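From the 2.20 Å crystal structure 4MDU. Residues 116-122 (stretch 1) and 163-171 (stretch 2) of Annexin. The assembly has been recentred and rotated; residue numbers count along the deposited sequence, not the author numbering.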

# COMPACT_ATOMS: atom_id res chain seq x y z
N SER B 116 9.52 5.86 15.97
CA SER B 116 9.10 5.52 14.60
C SER B 116 7.59 5.64 14.41
O SER B 116 7.13 6.03 13.34
CB SER B 116 9.55 4.11 14.20
OG SER B 116 10.97 4.02 14.15
N LEU B 117 6.80 5.28 15.43
CA LEU B 117 5.35 5.40 15.31
C LEU B 117 5.00 6.87 15.21
O LEU B 117 4.20 7.29 14.37
CB LEU B 117 4.62 4.76 16.51
CG LEU B 117 4.66 3.23 16.56
CD1 LEU B 117 4.14 2.72 17.91
CD2 LEU B 117 3.86 2.64 15.39
N TYR B 118 5.61 7.66 16.07
CA TYR B 118 5.44 9.10 16.06
C TYR B 118 5.69 9.68 14.66
O TYR B 118 4.87 10.42 14.12
CB TYR B 118 6.39 9.74 17.06
CG TYR B 118 6.37 11.25 17.02
CD1 TYR B 118 7.33 11.96 16.32
CD2 TYR B 118 5.37 11.96 17.66
CE1 TYR B 118 7.31 13.33 16.29
CE2 TYR B 118 5.34 13.33 17.63
CZ TYR B 118 6.31 14.01 16.94
OH TYR B 118 6.27 15.38 16.91
N TYR B 119 6.82 9.33 14.05
CA TYR B 119 7.11 9.85 12.72
C TYR B 119 6.15 9.31 11.65
O TYR B 119 5.80 10.02 10.70
CB TYR B 119 8.59 9.62 12.35
CG TYR B 119 9.52 10.53 13.14
CD1 TYR B 119 9.43 11.92 13.00
CD2 TYR B 119 10.46 10.03 14.04
CE1 TYR B 119 10.25 12.77 13.71
CE2 TYR B 119 11.30 10.89 14.77
CZ TYR B 119 11.18 12.27 14.59
OH TYR B 119 11.97 13.16 15.28
N ALA B 120 5.71 8.08 11.81
CA ALA B 120 4.79 7.49 10.84
C ALA B 120 3.46 8.23 10.81
O ALA B 120 2.72 8.18 9.81
CB ALA B 120 4.57 6.01 11.15
N MET B 121 3.14 8.93 11.89
CA MET B 121 1.87 9.64 11.97
C MET B 121 1.99 11.16 11.89
O MET B 121 1.15 11.82 11.30
CB MET B 121 1.10 9.21 13.23
CG MET B 121 0.72 7.72 13.22
SD MET B 121 -0.17 7.20 14.69
CE MET B 121 1.07 7.41 15.96
N LYS B 122 3.06 11.72 12.46
CA LYS B 122 3.16 13.16 12.58
C LYS B 122 3.36 13.88 11.24
O LYS B 122 3.05 15.06 11.11
CB LYS B 122 4.30 13.54 13.54
N GLU B 163 -2.05 14.89 28.24
CA GLU B 163 -3.05 13.84 28.05
C GLU B 163 -3.14 13.28 26.62
O GLU B 163 -3.90 12.34 26.36
CB GLU B 163 -4.43 14.33 28.52
CG GLU B 163 -5.35 13.22 29.02
N ARG B 164 -2.38 13.86 25.70
CA ARG B 164 -2.27 13.32 24.35
C ARG B 164 -1.49 12.00 24.39
O ARG B 164 -0.51 11.89 25.12
CB ARG B 164 -1.56 14.33 23.45
CG ARG B 164 -1.32 13.87 22.02
CD ARG B 164 -1.09 15.06 21.10
NE ARG B 164 -0.49 14.67 19.83
CZ ARG B 164 0.71 15.06 19.42
NH1 ARG B 164 1.44 15.86 20.18
NH2 ARG B 164 1.19 14.65 18.25
N SER B 165 -1.94 11.02 23.60
CA SER B 165 -1.33 9.69 23.64
C SER B 165 -1.22 9.04 22.25
O SER B 165 -1.65 9.61 21.25
CB SER B 165 -2.16 8.77 24.52
OG SER B 165 -3.21 8.23 23.74
N LEU B 166 -0.67 7.83 22.22
CA LEU B 166 -0.57 7.07 20.97
C LEU B 166 -1.93 6.96 20.30
O LEU B 166 -2.06 7.23 19.11
CB LEU B 166 0.05 5.69 21.20
CG LEU B 166 0.16 4.74 19.99
CD1 LEU B 166 1.04 5.35 18.88
CD2 LEU B 166 0.71 3.38 20.39
N VAL B 167 -2.95 6.55 21.04
CA VAL B 167 -4.28 6.40 20.44
C VAL B 167 -4.87 7.72 19.94
O VAL B 167 -5.55 7.77 18.91
CB VAL B 167 -5.29 5.69 21.38
CG1 VAL B 167 -6.64 5.61 20.70
CG2 VAL B 167 -4.81 4.30 21.73
N THR B 168 -4.60 8.80 20.67
CA THR B 168 -5.01 10.13 20.23
C THR B 168 -4.55 10.40 18.81
O THR B 168 -5.28 10.99 18.01
CB THR B 168 -4.39 11.25 21.09
OG1 THR B 168 -4.31 10.85 22.46
CG2 THR B 168 -5.22 12.51 20.97
N ASP B 169 -3.33 9.98 18.51
CA ASP B 169 -2.72 10.30 17.22
C ASP B 169 -3.20 9.39 16.09
O ASP B 169 -3.19 9.78 14.91
CB ASP B 169 -1.20 10.25 17.35
CG ASP B 169 -0.65 11.47 18.04
OD1 ASP B 169 -1.42 12.42 18.25
OD2 ASP B 169 0.56 11.50 18.35
N MET B 170 -3.63 8.19 16.45
CA MET B 170 -4.12 7.25 15.46
C MET B 170 -5.43 7.69 14.84
O MET B 170 -6.12 8.55 15.38
CB MET B 170 -4.29 5.86 16.08
CG MET B 170 -2.95 5.31 16.51
SD MET B 170 -3.05 3.70 17.24
CE MET B 170 -3.70 2.73 15.88
N LYS B 171 -5.74 7.10 13.70
CA LYS B 171 -7.03 7.31 13.07
C LYS B 171 -8.13 6.64 13.92
O LYS B 171 -7.91 5.60 14.55
CB LYS B 171 -7.01 6.76 11.65
CG LYS B 171 -6.06 7.53 10.72
CD LYS B 171 -6.21 7.11 9.25
CE LYS B 171 -5.29 7.95 8.35
NZ LYS B 171 -5.17 7.46 6.93

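Met 121 organises this contact. Its CA-to-CB bond points toward the second stretch, and an m, t, m side chain carries the thioether across, so that one flexible residue meets three partners. CE of Met 121 lies 3.6 Å from CD1 of Leu 166 and 3.9 Å from CB of Asp 169, while SD of Met 121 sits 3.8 Å from CG of Met 170. Leu 166 starts sideways, but its t, p rotamer brings CD1 inward, where CD1 of Leu 166 also meets CD1 of Leu 117 at 4.2 Å, one helical turn before Met 121. The rule is familiar: residues spaced i and i+4 share one helix face, and leucine and methionine side chains meet between the backbones. Residues 116-122 are helical, in a helix that begins earlier in the chain; stretch 2 has a short helix, 166-169, flanked by loop or turn. The backbones come within 7.0 Å, CA to CA, at Met 121 and Asp 169, and 8.0 Å at Tyr 118 and Leu 166.

Outward, the chemistry turns polar, yet no hydrogen bond crosses between the stretches. Instead, Arg 164 is held by its own segment: NE of Arg 164 donates to OD1 of Asp 169 at 2.9 Å, a salt bridge spanning the short helix. The Arg 164 guanidinium also approaches the Tyr 118 ring obliquely, NH2 of Arg 164 lying 4.4 Å from CE2 of Tyr 118. At the helix start, Ser 165 takes the N-cap position, its backbone N donating to OG1 of Thr 168 at 2.6 Å.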